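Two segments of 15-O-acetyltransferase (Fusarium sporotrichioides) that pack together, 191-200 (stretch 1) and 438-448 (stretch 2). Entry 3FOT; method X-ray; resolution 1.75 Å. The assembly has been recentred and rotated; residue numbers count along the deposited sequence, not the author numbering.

Stretch 1 191-200: GIGCRKFVGD
Stretch 2 (438-448) SDGINERFIPH

Stretch 1 is one continuous helix, 191-200, with phi/psi near -60/-40 throughout. Stretch 2 arrives as a strand, 438-441, tightens into a 3-10 segment, 442-444, and leaves as an extended loop in which I446 and P447 have psi of 134° and 156°. In register, K196 CA lies 4.7 Å from F445 CA and G199 CA 4.0 Å from I446 CA; together the two stretches bury 492 Å².

R195 organises the polar part of the contact. Its CA-to-CB bond points toward stretch 2 and its rotamer is m, t, m with chi4 at 163°. The guanidinium grips one carbonyl with two nitrogens: R195 NH1 donates to D439 O at 2.7 Å and R195 NH2 to the same D439 O at 2.9 Å. The third nitrogen turns back on its own helix, R195 NE donating to G191 O at 3.0 Å, an oxygen that also accepts R195 N at 3.1 Å. One arginine thus ties a helix carbonyl to a strand carbonyl. D439 OD1 lies over one guanidinium face, 4.1 Å from R195 NH2; no N-H points at it, so the attraction is of charge alone, and D439's carboxylate oxygens find hydrogen bonds elsewhere in the structure. Over the opposite face sits F445, with R195 CZ 3.8 Å from F445 CE2. The like charges of R195 NH2 and R444 NH2 come within 4.5 Å, while R444 (m, t, m) donates from NE to I441 O at 3.3 Å.

The 3-10 turn is held by R444 N to I441 O, 3.2 Å, and by N442 O, which accepts both F445 N and I446 N at 3.0 Å. F445 (phi/psi -123/-29; chi1 -48°, chi2 -55°) directs CA-to-CB toward the helix. Its ring packs against aliphatic carbon, with F445 CD1 3.5 Å from K196 CG and F445 CE1 3.8 Å from I192 CG2; I192 is m, t, and K196 m, t, p, p.

F445 O has two neighbours. G199 CA makes a CA-H...O contact with F445 O at 3.3 Å, and water 1 lies 2.9 Å from F445 O and 2.9 Å from K196 O, placed to link the two backbones, though it has more acceptors in reach than protons to give. Glycine is what admits this approach: a CB on G199 would fall 1.9 Å from F445 O. P447 CD then covers G199 CA at 3.8 Å. I446 (m, t) slides along the helix, with I446 CG1 3.4 Å from R195 O and I446 CD1 4.0 Å from V198 CG1; R195 O meanwhile accepts G199 N at 2.9 Å.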

# COMPACT_ATOMS: atom_id res chain seq x y z
N GLY A 191 0.91 -1.25 3.04
CA GLY A 191 1.44 -1.75 1.76
C GLY A 191 2.61 -2.68 1.87
O GLY A 191 2.75 -3.61 1.08
N ILE A 192 3.47 -2.44 2.87
CA ILE A 192 4.64 -3.28 3.11
C ILE A 192 4.22 -4.67 3.57
O ILE A 192 4.69 -5.68 3.04
CB ILE A 192 5.57 -2.61 4.14
CG1 ILE A 192 6.08 -1.31 3.50
CG2 ILE A 192 6.68 -3.59 4.63
CD1 ILE A 192 7.11 -0.61 4.23
N GLY A 193 3.33 -4.72 4.55
CA GLY A 193 2.92 -5.98 5.12
C GLY A 193 2.20 -6.83 4.08
O GLY A 193 2.38 -8.06 4.01
N CYS A 194 1.39 -6.17 3.25
CA CYS A 194 0.59 -6.89 2.26
C CYS A 194 1.52 -7.44 1.17
O CYS A 194 1.42 -8.60 0.78
CB CYS A 194 -0.49 -5.97 1.65
SG CYS A 194 -1.77 -6.93 0.83
N ARG A 195 2.46 -6.63 0.70
CA ARG A 195 3.43 -7.16 -0.28
C ARG A 195 4.32 -8.26 0.29
O ARG A 195 4.63 -9.24 -0.41
CB ARG A 195 4.29 -6.04 -0.87
CG ARG A 195 3.44 -5.17 -1.78
CD ARG A 195 4.23 -4.01 -2.30
NE ARG A 195 4.41 -2.98 -1.29
CZ ARG A 195 5.32 -2.02 -1.37
NH1 ARG A 195 6.16 -1.98 -2.41
NH2 ARG A 195 5.43 -1.12 -0.39
N LYS A 196 4.74 -8.12 1.55
CA LYS A 196 5.52 -9.19 2.20
C LYS A 196 4.70 -10.48 2.18
O LYS A 196 5.20 -11.56 1.92
CB LYS A 196 5.87 -8.82 3.65
CG LYS A 196 7.03 -7.80 3.75
CD LYS A 196 7.23 -7.24 5.17
CE LYS A 196 7.72 -8.30 6.17
NZ LYS A 196 9.11 -8.82 5.89
N PHE A 197 3.41 -10.36 2.44
CA PHE A 197 2.56 -11.55 2.49
C PHE A 197 2.39 -12.19 1.09
O PHE A 197 2.40 -13.42 0.97
CB PHE A 197 1.20 -11.20 3.11
CG PHE A 197 0.37 -12.41 3.40
CD1 PHE A 197 0.54 -13.13 4.59
CD2 PHE A 197 -0.59 -12.84 2.48
CE1 PHE A 197 -0.22 -14.28 4.86
CE2 PHE A 197 -1.38 -13.94 2.74
CZ PHE A 197 -1.21 -14.67 3.93
N VAL A 198 2.28 -11.37 0.05
CA VAL A 198 2.27 -11.89 -1.34
C VAL A 198 3.59 -12.68 -1.57
O VAL A 198 3.57 -13.80 -2.09
CB VAL A 198 2.13 -10.74 -2.35
CG1 VAL A 198 2.38 -11.22 -3.78
CG2 VAL A 198 0.72 -10.12 -2.23
N GLY A 199 4.71 -12.09 -1.15
CA GLY A 199 6.02 -12.77 -1.27
C GLY A 199 6.02 -14.12 -0.58
O GLY A 199 6.56 -15.13 -1.11
N ASP A 200 5.45 -14.14 0.62
CA ASP A 200 5.35 -15.39 1.41
C ASP A 200 4.55 -16.45 0.67
O ASP A 200 4.94 -17.60 0.62
CB ASP A 200 4.69 -15.10 2.77
CG ASP A 200 5.56 -14.23 3.68
OD1 ASP A 200 6.79 -14.21 3.51
OD2 ASP A 200 5.00 -13.54 4.54
N SER A 438 5.41 6.79 -1.68
CA SER A 438 6.45 5.93 -2.21
C SER A 438 6.27 4.49 -1.70
O SER A 438 6.25 4.23 -0.48
CB SER A 438 7.83 6.46 -1.82
OG SER A 438 8.84 5.63 -2.38
N ASP A 439 6.13 3.55 -2.64
CA ASP A 439 6.01 2.12 -2.33
C ASP A 439 7.38 1.40 -2.36
O ASP A 439 7.50 0.26 -1.87
CB ASP A 439 5.05 1.44 -3.29
CG ASP A 439 3.59 1.84 -3.06
OD1 ASP A 439 3.18 1.98 -1.89
OD2 ASP A 439 2.85 1.98 -4.07
N GLY A 440 8.38 2.04 -2.95
CA GLY A 440 9.75 1.54 -2.96
C GLY A 440 9.98 0.38 -3.90
O GLY A 440 9.19 0.17 -4.82
N ILE A 441 11.02 -0.39 -3.62
CA ILE A 441 11.49 -1.46 -4.51
C ILE A 441 10.84 -2.79 -4.15
O ILE A 441 11.03 -3.30 -3.05
CB ILE A 441 13.02 -1.54 -4.42
CG1 ILE A 441 13.62 -0.21 -4.90
CG2 ILE A 441 13.55 -2.75 -5.20
CD1 ILE A 441 15.12 -0.08 -4.69
N ASN A 442 10.08 -3.35 -5.08
CA ASN A 442 9.26 -4.52 -4.80
C ASN A 442 10.08 -5.78 -4.55
O ASN A 442 9.57 -6.73 -3.97
CB ASN A 442 8.22 -4.74 -5.90
CG ASN A 442 7.01 -3.84 -5.76
OD1 ASN A 442 6.57 -3.17 -6.72
ND2 ASN A 442 6.44 -3.85 -4.59
N GLU A 443 11.36 -5.78 -4.96
CA GLU A 443 12.25 -6.93 -4.70
C GLU A 443 12.51 -7.16 -3.21
O GLU A 443 12.91 -8.27 -2.80
CB GLU A 443 13.58 -6.76 -5.45
CG GLU A 443 13.49 -7.21 -6.92
CD GLU A 443 13.04 -6.12 -7.89
OE1 GLU A 443 12.61 -5.01 -7.46
OE2 GLU A 443 13.15 -6.36 -9.11
N ARG A 444 12.31 -6.11 -2.40
CA ARG A 444 12.41 -6.24 -0.96
C ARG A 444 11.44 -7.28 -0.44
O ARG A 444 11.71 -7.90 0.57
CB ARG A 444 12.13 -4.89 -0.27
CG ARG A 444 13.11 -3.79 -0.61
CD ARG A 444 12.85 -2.57 0.28
NE ARG A 444 11.64 -1.87 -0.17
CZ ARG A 444 10.90 -1.04 0.56
NH1 ARG A 444 11.20 -0.80 1.84
NH2 ARG A 444 9.83 -0.49 0.02
N PHE A 445 10.32 -7.48 -1.13
CA PHE A 445 9.21 -8.25 -0.58
C PHE A 445 8.74 -9.44 -1.40
O PHE A 445 8.21 -10.39 -0.83
CB PHE A 445 8.01 -7.32 -0.41
CG PHE A 445 8.36 -6.02 0.27
CD1 PHE A 445 8.99 -6.03 1.50
CD2 PHE A 445 8.06 -4.81 -0.35
CE1 PHE A 445 9.32 -4.83 2.14
CE2 PHE A 445 8.39 -3.60 0.29
CZ PHE A 445 9.02 -3.63 1.53
N ILE A 446 8.90 -9.38 -2.72
CA ILE A 446 8.28 -10.38 -3.63
C ILE A 446 9.38 -10.95 -4.51
O ILE A 446 10.18 -10.20 -5.05
CB ILE A 446 7.17 -9.72 -4.48
CG1 ILE A 446 6.05 -9.23 -3.55
CG2 ILE A 446 6.62 -10.67 -5.55
CD1 ILE A 446 5.05 -8.29 -4.22
N PRO A 447 9.41 -12.29 -4.68
CA PRO A 447 10.46 -12.85 -5.52
C PRO A 447 10.24 -12.69 -7.02
O PRO A 447 9.10 -12.56 -7.48
CB PRO A 447 10.44 -14.34 -5.15
CG PRO A 447 9.02 -14.61 -4.74
CD PRO A 447 8.50 -13.32 -4.13
N HIS A 448 11.32 -12.73 -7.79
CA HIS A 448 11.18 -12.68 -9.26
C HIS A 448 10.50 -13.92 -9.86
O HIS A 448 9.91 -13.84 -10.96
CB HIS A 448 12.53 -12.55 -9.92
CG HIS A 448 13.09 -11.17 -9.90
ND1 HIS A 448 14.36 -10.88 -10.37
CD2 HIS A 448 12.58 -9.99 -9.47
CE1 HIS A 448 14.59 -9.58 -10.27
NE2 HIS A 448 13.53 -9.02 -9.70
O HOH W 1 8.05 -11.63 1.74